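Local coordinates for protein metallo-beta-lactamase (Chryseobacterium indologenes, PDB 3L6N) that hydrolyses the beta-lactam ring of penicillins, cephalosporins and carbapenems as a zinc-dependent class B enzyme, conferring resistance to these antibiotics, at residues 75-80 with 140-145; 153-158 with 195-200; 157-162 with 177-182. All coordinates share one frame; numbering follows the deposited sequence. Where two conformers were deposited one is given.

Contact 1: residues 75-80 with 140-145; sequences THSHDD and TADNVV. With ZN (zinc ion), chain B; ZN (zinc ion), chain C.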
loop_
_atom_site.group_PDB
_atom_site.type_symbol
_atom_site.label_atom_id
_atom_site.label_comp_id
_atom_site.label_asym_id
_atom_site.label_seq_id
_atom_site.Cartn_x
_atom_site.Cartn_y
_atom_site.Cartn_z
ATOM N N THR A 75 -1.597 2.530 3.948
ATOM C CA THR A 75 -0.397 2.002 4.596
ATOM C C THR A 75 0.573 3.079 5.097
ATOM O O THR A 75 1.584 2.763 5.732
ATOM C CB THR A 75 0.344 0.929 3.760
ATOM O OG1 THR A 75 0.873 1.526 2.572
ATOM C CG2 THR A 75 -0.585 -0.228 3.403
ATOM N N HIS A 76 0.273 4.336 4.780
ATOM C CA HIS A 76 0.766 5.518 5.518
ATOM C C HIS A 76 0.102 6.781 4.967
ATOM O O HIS A 76 -0.824 6.678 4.142
ATOM C CB HIS A 76 2.325 5.621 5.654
ATOM C CG HIS A 76 3.086 5.793 4.372
ATOM N ND1 HIS A 76 3.412 4.735 3.548
ATOM C CD2 HIS A 76 3.692 6.881 3.843
ATOM C CE1 HIS A 76 4.127 5.180 2.527
ATOM N NE2 HIS A 76 4.311 6.478 2.682
ATOM N N SER A 77 0.532 7.958 5.433
ATOM C CA SER A 77 -0.236 9.180 5.179
ATOM C C SER A 77 0.004 9.855 3.838
ATOM O O SER A 77 -0.737 10.765 3.483
ATOM C CB SER A 77 0.019 10.214 6.275
ATOM O OG SER A 77 1.315 10.781 6.121
ATOM N N HIS A 78 1.030 9.423 3.110
ATOM C CA HIS A 78 1.447 10.112 1.891
ATOM C C HIS A 78 0.452 10.002 0.737
ATOM O O HIS A 78 -0.431 9.145 0.732
ATOM C CB HIS A 78 2.818 9.602 1.442
ATOM C CG HIS A 78 3.954 10.084 2.289
ATOM N ND1 HIS A 78 5.185 9.461 2.300
ATOM C CD2 HIS A 78 4.052 11.136 3.137
ATOM C CE1 HIS A 78 5.995 10.124 3.110
ATOM N NE2 HIS A 78 5.330 11.131 3.641
ATOM N N ASP A 79 0.613 10.888 -0.240
ATOM C CA ASP A 79 -0.323 10.991 -1.379
ATOM C C ASP A 79 -0.511 9.709 -2.184
ATOM O O ASP A 79 -1.594 9.478 -2.731
ATOM C CB ASP A 79 0.146 12.071 -2.348
ATOM C CG ASP A 79 0.035 13.472 -1.790
ATOM O OD1 ASP A 79 0.572 14.381 -2.459
ATOM O OD2 ASP A 79 -0.566 13.695 -0.721
ATOM N N ASP A 80 0.541 8.893 -2.270
ATOM C CA ASP A 80 0.507 7.630 -3.012
ATOM C C ASP A 80 -0.048 6.481 -2.173
ATOM O O ASP A 80 -0.059 5.336 -2.619
ATOM C CB ASP A 80 1.908 7.267 -3.560
ATOM C CG ASP A 80 2.950 7.101 -2.466
ATOM O OD1 ASP A 80 3.064 7.982 -1.597
ATOM O OD2 ASP A 80 3.686 6.079 -2.487
ATOM N N THR A 140 8.602 6.081 6.764
ATOM C CA THR A 140 7.996 7.092 7.629
ATOM C C THR A 140 7.813 6.504 9.028
ATOM O O THR A 140 8.072 5.310 9.251
ATOM C CB THR A 140 6.605 7.502 7.122
ATOM O OG1 THR A 140 5.815 6.318 6.955
ATOM C CG2 THR A 140 6.699 8.267 5.795
ATOM N N ALA A 141 7.340 7.323 9.969
ATOM C CA ALA A 141 7.115 6.842 11.332
ATOM C C ALA A 141 5.870 5.964 11.427
ATOM O O ALA A 141 5.719 5.189 12.376
ATOM C CB ALA A 141 7.006 8.024 12.304
ATOM N N ASP A 142 4.975 6.094 10.447
ATOM C CA ASP A 142 3.667 5.435 10.492
ATOM C C ASP A 142 3.516 4.267 9.515
ATOM O O ASP A 142 2.450 3.650 9.440
ATOM C CB ASP A 142 2.530 6.454 10.266
ATOM C CG ASP A 142 2.546 7.066 8.857
ATOM O OD1 ASP A 142 3.640 7.298 8.308
ATOM O OD2 ASP A 142 1.450 7.337 8.307
ATOM N N ASN A 143 4.554 3.977 8.742
ATOM C CA ASN A 143 4.401 2.935 7.721
ATOM C C ASN A 143 4.020 1.574 8.295
ATOM O O ASN A 143 4.572 1.139 9.310
ATOM C CB ASN A 143 5.596 2.846 6.746
ATOM C CG ASN A 143 6.966 2.703 7.427
ATOM O OD1 ASN A 143 7.973 3.031 6.807
ATOM N ND2 ASN A 143 7.016 2.182 8.652
ATOM N N VAL A 144 3.056 0.931 7.645
ATOM C CA VAL A 144 2.611 -0.406 8.024
ATOM C C VAL A 144 2.684 -1.316 6.802
ATOM O O VAL A 144 2.751 -0.837 5.672
ATOM C CB VAL A 144 1.178 -0.408 8.607
ATOM C CG1 VAL A 144 1.152 0.297 9.960
ATOM C CG2 VAL A 144 0.172 0.243 7.630
ATOM N N VAL A 145 2.679 -2.624 7.050
ATOM C CA VAL A 145 2.670 -3.634 5.993
ATOM C C VAL A 145 1.355 -4.413 6.079
ATOM O O VAL A 145 0.678 -4.380 7.108
ATOM C CB VAL A 145 3.877 -4.607 6.119
ATOM C CG1 VAL A 145 5.216 -3.853 6.013
ATOM C CG2 VAL A 145 3.805 -5.440 7.435
HETATM ZN ZN ZN B . 5.657 7.646 1.575
HETATM ZN ZN ZN C . 5.401 5.649 -1.454
HETATM O O HOH W 1 3.494 9.255 6.474
HETATM O O HOH W 2 5.293 7.364 -0.279
#
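The imidazoles of H76 and H78 meet T140 from two directions. In the plane of the H76 ring, at its edge, lies H78 ND1, because both rings bind the same zinc ion; H76 NE2 is 2.1 Å from it and H78 ND1 2.0 Å. One face of the H78 ring carries a water, offset toward the rim, while T140 CG2 comes in obliquely, tip to tip, 3.3 Å from H78 CE1. The T140 side chain crosses that of H76 at about a right angle, and its OG1 donates to D142 OD1 at 2.7 Å, meeting the carboxylate on its anti side though tilted from its plane. The same water bridges D142 OD1 to S77 OG. D142 OD2 accepts a weak bond from S77 N (3.1 Å) and a further hydrogen bond from T101 OG1, so the carboxylate, turned between its own backbone N and carbonyl carbon (chi1 66°), is held at both oxygens, against H76 CB and the histidine-bearing backbone. H78 NE2 hydrogen-bonds E173 OE1, which helps fix the ring's rotation. V144 N donates to T75 O at 3.0 Å and 161°, fastening the loops by their backbones. H139 completes the first zinc site, and a second water, also donating to D80 OD1, bridges that zinc to the other, which D80 OD2 binds. H76, H78 and D80 thus spell the HxHxD signature of the metallo-beta-lactamase fold.

Contact 2: residues 153-158 with 195-200; sequences VLDGGC and LIIPGH. With ZN (zinc ion), chain C.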
loop_
_atom_site.group_PDB
_atom_site.type_symbol
_atom_site.label_atom_id
_atom_site.label_comp_id
_atom_site.label_asym_id
_atom_site.label_seq_id
_atom_site.Cartn_x
_atom_site.Cartn_y
_atom_site.Cartn_z
ATOM N N VAL A 153 1.477 -13.476 0.473
ATOM C CA VAL A 153 1.966 -12.230 -0.109
ATOM C C VAL A 153 2.020 -11.169 0.976
ATOM O O VAL A 153 1.074 -11.021 1.741
ATOM C CB VAL A 153 1.044 -11.746 -1.265
ATOM C CG1 VAL A 153 1.411 -10.329 -1.699
ATOM C CG2 VAL A 153 1.116 -12.699 -2.448
ATOM N N LEU A 154 3.139 -10.450 1.035
ATOM C CA LEU A 154 3.260 -9.305 1.923
ATOM C C LEU A 154 3.270 -8.033 1.105
ATOM O O LEU A 154 4.093 -7.883 0.204
ATOM C CB LEU A 154 4.550 -9.365 2.735
ATOM C CG LEU A 154 4.675 -8.242 3.771
ATOM C CD1 LEU A 154 3.739 -8.494 4.958
ATOM C CD2 LEU A 154 6.119 -8.099 4.241
ATOM N N ASP A 155 2.352 -7.122 1.421
ATOM C CA ASP A 155 2.392 -5.787 0.834
ATOM C C ASP A 155 3.343 -4.980 1.698
ATOM O O ASP A 155 2.991 -4.576 2.802
ATOM C CB ASP A 155 0.990 -5.163 0.838
ATOM C CG ASP A 155 0.933 -3.815 0.138
ATOM O OD1 ASP A 155 1.980 -3.322 -0.323
ATOM O OD2 ASP A 155 -0.187 -3.254 0.074
ATOM N N GLY A 156 4.551 -4.764 1.187
ATOM C CA GLY A 156 5.611 -4.082 1.937
ATOM C C GLY A 156 5.437 -2.582 2.001
ATOM O O GLY A 156 5.915 -1.917 2.945
ATOM N N GLY A 157 4.748 -2.035 0.998
ATOM C CA GLY A 157 4.635 -0.594 0.853
ATOM C C GLY A 157 5.999 0.055 0.737
ATOM O O GLY A 157 6.992 -0.585 0.375
ATOM N N CYS A 158 6.063 1.320 1.104
ATOM C CA CYS A 158 7.238 2.107 0.801
ATOM C C CYS A 158 8.366 1.867 1.816
ATOM O O CYS A 158 9.485 2.354 1.640
ATOM C CB CYS A 158 6.831 3.572 0.633
ATOM S SG CYS A 158 5.331 3.699 -0.430
ATOM N N LEU A 195 6.091 -13.659 -1.998
ATOM C CA LEU A 195 6.061 -12.431 -2.784
ATOM C C LEU A 195 5.963 -11.252 -1.829
ATOM O O LEU A 195 5.113 -11.238 -0.951
ATOM C CB LEU A 195 4.870 -12.446 -3.741
ATOM C CG LEU A 195 4.653 -11.244 -4.661
ATOM C CD1 LEU A 195 5.847 -10.996 -5.577
ATOM C CD2 LEU A 195 3.375 -11.454 -5.484
ATOM N N ILE A 196 6.873 -10.297 -1.979
ATOM C CA ILE A 196 6.839 -9.060 -1.192
ATOM C C ILE A 196 6.735 -7.897 -2.168
ATOM O O ILE A 196 7.560 -7.770 -3.079
ATOM C CB ILE A 196 8.060 -8.925 -0.258
ATOM C CG1 ILE A 196 8.110 -10.123 0.705
ATOM C CG2 ILE A 196 7.988 -7.604 0.516
ATOM C CD1 ILE A 196 9.302 -10.149 1.626
ATOM N N ILE A 197 5.692 -7.078 -2.009
ATOM C CA ILE A 197 5.461 -5.973 -2.936
ATOM C C ILE A 197 6.104 -4.709 -2.386
ATOM O O ILE A 197 5.726 -4.253 -1.300
ATOM C CB ILE A 197 3.941 -5.716 -3.150
ATOM C CG1 ILE A 197 3.209 -6.990 -3.609
ATOM C CG2 ILE A 197 3.695 -4.534 -4.124
ATOM C CD1 ILE A 197 3.730 -7.602 -4.907
ATOM N N PRO A 198 7.060 -4.131 -3.136
ATOM C CA PRO A 198 7.614 -2.823 -2.780
ATOM C C PRO A 198 6.683 -1.687 -3.204
ATOM O O PRO A 198 5.925 -1.827 -4.170
ATOM C CB PRO A 198 8.919 -2.767 -3.579
ATOM C CG PRO A 198 8.625 -3.559 -4.830
ATOM C CD PRO A 198 7.613 -4.632 -4.410
ATOM N N GLY A 199 6.744 -0.571 -2.483
ATOM C CA GLY A 199 5.836 0.550 -2.742
ATOM C C GLY A 199 5.972 1.203 -4.106
ATOM O O GLY A 199 4.981 1.651 -4.680
ATOM N N HIS A 200 7.201 1.254 -4.620
ATOM C CA HIS A 200 7.492 1.936 -5.877
ATOM C C HIS A 200 8.350 1.077 -6.794
ATOM O O HIS A 200 9.042 0.172 -6.331
ATOM C CB HIS A 200 8.230 3.247 -5.599
ATOM C CG HIS A 200 7.442 4.231 -4.794
ATOM N ND1 HIS A 200 6.553 5.114 -5.369
ATOM C CD2 HIS A 200 7.410 4.476 -3.462
ATOM C CE1 HIS A 200 6.010 5.862 -4.426
ATOM N NE2 HIS A 200 6.508 5.492 -3.260
HETATM ZN ZN ZN C . 5.401 5.649 -1.454
HETATM O O HOH W 2 5.293 7.364 -0.279
#
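Parallel strands 153-157 and 195-198, joined through helix 179-189 in a beta-alpha-beta unit, here end in a zinc site. The axes of the two short strand segments approach to 4.6 Å with N-to-C directions 20° apart. L154 is the central rung, its N donating to L195 O at 2.9 Å and its O accepting from I197 N at 2.8 Å. Beyond it, I197 O receives both G156 N, at 2.8 Å, and, weakly, G157 N. Apolar contacts fall on both faces. V153 lies beside L195, CG2 to CB 4.0 Å, on the face that also holds I197 and packs against M34 of strand 27-38; on the other, L154 CB rests 4.2 Å from I196 CG1. G157 has a positive phi (58°), which favours glycine, and its O accepts a weak bond from G199 N. At G199 a CB would run into C158 SG and G157 C. Past the strands, the modelled conformers of C158 and H200 converge on one zinc ion, SG at 2.2 Å and NE2 at 2.1 Å, with C158 SG oblique to the imidazole. H200 CG stands anti to its carbonyl carbon (chi1 -62°), which, with a bond from ND1 to S30 O, sets NE2 toward the zinc. D80 and the bridging water complete the site. Sulfur, nitrogen and oxygen ligands therefore surround this zinc, whereas the other has three histidines and the shared water; the thiolate and carboxylate would be expected to give this zinc a more anionic ligand set.

Contact 3: residues 157-162 with 177-182; sequences GCLVKS and EQWPKT. With ZN (zinc ion), chain C.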
loop_
_atom_site.group_PDB
_atom_site.type_symbol
_atom_site.label_atom_id
_atom_site.label_comp_id
_atom_site.label_asym_id
_atom_site.label_seq_id
_atom_site.Cartn_x
_atom_site.Cartn_y
_atom_site.Cartn_z
ATOM N N GLY A 157 4.748 -2.035 0.998
ATOM C CA GLY A 157 4.635 -0.594 0.853
ATOM C C GLY A 157 5.999 0.055 0.737
ATOM O O GLY A 157 6.992 -0.585 0.375
ATOM N N CYS A 158 6.063 1.320 1.104
ATOM C CA CYS A 158 7.238 2.107 0.801
ATOM C C CYS A 158 8.366 1.867 1.816
ATOM O O CYS A 158 9.485 2.354 1.640
ATOM C CB CYS A 158 6.831 3.572 0.633
ATOM S SG CYS A 158 5.331 3.699 -0.430
ATOM N N LEU A 159 8.071 1.073 2.845
ATOM C CA LEU A 159 9.092 0.546 3.760
ATOM C C LEU A 159 10.079 -0.346 2.989
ATOM O O LEU A 159 11.267 -0.411 3.323
ATOM C CB LEU A 159 8.410 -0.251 4.875
ATOM C CG LEU A 159 9.279 -0.998 5.898
ATOM C CD1 LEU A 159 10.099 -0.003 6.738
ATOM C CD2 LEU A 159 8.394 -1.859 6.778
ATOM N N VAL A 160 9.580 -1.020 1.956
ATOM C CA VAL A 160 10.397 -1.898 1.131
ATOM C C VAL A 160 10.709 -1.244 -0.207
ATOM O O VAL A 160 9.812 -0.909 -0.989
ATOM C CB VAL A 160 9.709 -3.259 0.897
ATOM C CG1 VAL A 160 10.600 -4.182 0.037
ATOM C CG2 VAL A 160 9.376 -3.925 2.227
ATOM N N LYS A 161 11.998 -1.055 -0.462
ATOM C CA LYS A 161 12.478 -0.570 -1.750
ATOM C C LYS A 161 12.540 -1.694 -2.779
ATOM O O LYS A 161 12.808 -2.841 -2.426
ATOM C CB LYS A 161 13.882 0.037 -1.601
ATOM C CG LYS A 161 13.979 1.166 -0.571
ATOM C CD LYS A 161 13.072 2.341 -0.918
ATOM C CE LYS A 161 13.435 2.973 -2.248
ATOM N NZ LYS A 161 12.429 3.980 -2.697
ATOM N N SER A 162 12.323 -1.341 -4.045
ATOM C CA SER A 162 12.415 -2.278 -5.165
ATOM C C SER A 162 13.865 -2.636 -5.445
ATOM O O SER A 162 14.750 -1.784 -5.326
ATOM C CB SER A 162 11.830 -1.637 -6.426
ATOM O OG SER A 162 12.038 -2.431 -7.585
ATOM N N GLU A 177 17.844 5.548 10.853
ATOM C CA GLU A 177 18.478 4.729 11.894
ATOM C C GLU A 177 17.649 3.480 12.232
ATOM O O GLU A 177 18.199 2.389 12.405
ATOM C CB GLU A 177 18.759 5.579 13.144
ATOM C CG GLU A 177 19.565 4.882 14.250
ATOM C CD GLU A 177 18.696 4.174 15.285
ATOM O OE1 GLU A 177 17.479 4.461 15.364
ATOM O OE2 GLU A 177 19.238 3.328 16.035
ATOM N N GLN A 178 16.327 3.635 12.304
ATOM C CA GLN A 178 15.434 2.516 12.627
ATOM C C GLN A 178 15.100 1.619 11.431
ATOM O O GLN A 178 14.780 0.445 11.602
ATOM C CB GLN A 178 14.128 3.024 13.244
ATOM C CG GLN A 178 14.250 3.451 14.696
ATOM C CD GLN A 178 14.742 2.336 15.593
ATOM O OE1 GLN A 178 14.182 1.236 15.608
ATOM N NE2 GLN A 178 15.794 2.616 16.353
ATOM N N TRP A 179 15.169 2.188 10.235
ATOM C CA TRP A 179 14.718 1.517 9.014
ATOM C C TRP A 179 15.309 0.096 8.821
ATOM O O TRP A 179 14.541 -0.850 8.624
ATOM C CB TRP A 179 14.985 2.422 7.810
ATOM C CG TRP A 179 14.195 2.130 6.569
ATOM C CD1 TRP A 179 13.577 0.956 6.227
ATOM C CD2 TRP A 179 13.978 3.031 5.477
ATOM N NE1 TRP A 179 12.981 1.080 4.992
ATOM C CE2 TRP A 179 13.218 2.338 4.508
ATOM C CE3 TRP A 179 14.355 4.357 5.220
ATOM C CZ2 TRP A 179 12.817 2.932 3.306
ATOM C CZ3 TRP A 179 13.962 4.944 4.018
ATOM C CH2 TRP A 179 13.193 4.230 3.082
ATOM N N PRO A 180 16.654 -0.068 8.911
ATOM C CA PRO A 180 17.191 -1.426 8.714
ATOM C C PRO A 180 16.753 -2.402 9.805
ATOM O O PRO A 180 16.579 -3.594 9.533
ATOM C CB PRO A 180 18.715 -1.221 8.762
ATOM C CG PRO A 180 18.903 0.044 9.516
ATOM C CD PRO A 180 17.736 0.907 9.148
ATOM N N LYS A 181 16.567 -1.897 11.028
ATOM C CA LYS A 181 16.074 -2.706 12.134
ATOM C C LYS A 181 14.654 -3.166 11.847
ATOM O O LYS A 181 14.316 -4.323 12.064
ATOM C CB LYS A 181 16.148 -1.936 13.457
ATOM C CG LYS A 181 17.560 -1.507 13.829
ATOM C CD LYS A 181 17.556 -0.372 14.833
ATOM C CE LYS A 181 18.938 -0.158 15.424
ATOM N NZ LYS A 181 19.222 -1.164 16.484
ATOM N N THR A 182 13.830 -2.257 11.327
ATOM C CA THR A 182 12.468 -2.603 10.942
ATOM C C THR A 182 12.468 -3.634 9.810
ATOM O O THR A 182 11.701 -4.586 9.854
ATOM C CB THR A 182 11.675 -1.352 10.548
ATOM O OG1 THR A 182 11.645 -0.458 11.670
ATOM C CG2 THR A 182 10.233 -1.716 10.175
HETATM ZN ZN ZN C . 5.401 5.649 -1.454
HETATM O O HOH W 2 5.293 7.364 -0.279
#
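L159 and W179 supply the hydrogen bond of this contact and most of its packing. W179 NE1 donates to L159 O at 2.8 Å and 159°; the acceptor lies in the indole plane, and the N-H meets it on a lone pair in the carbonyl plane. The indole gets there because W179 CG stands anti to its backbone N (chi1 -160°), carrying the ring toward the 157-162 turn. The L159 carbonyl belongs to a type I beta turn from G157 to V160, closed by V160 N to G157 O at 3.1 Å.

Apolar contact lies next to the polar one. The L159 and W179 side chains run antiparallel alongside each other, with L159 CD1 3.6 Å from W179 CD1, and the same methyl lies 3.8 Å from T182 CG2. The hydroxyl of T182 bonds E137 O. More loosely, K161 CD sits 4.3 Å from W179 CZ2, so the indole borders the alkyl part of a side chain that probably binds substrate.

L159 also packs on I183 and L186, about one and two turns beyond W179, while W179 touches L216 and V160 touches H208 and T212, so the turn after strand 153-157 is lodged against both helices 179-189 and 208-217.

All three contacts are buried and none is a surface contact, though their depth differs: the centres of contacts 1 and 2 lie about 8 and 7 Å from the centre of the chain, that of contact 3 about 14 Å. Contact 1 joins two loops through a backbone bond and carboxylate and water bonds near metal ligands; contact 2 is a backbone ladder in a sheet; contact 3 relies on one indole bond and methyl packing between turn and helix. Contacts 2 and 3 share G157 and C158, so one chain segment passes from strand to zinc ligand to turn. D80 of contact 1 meets C158 and H200 of contact 2 at the second zinc.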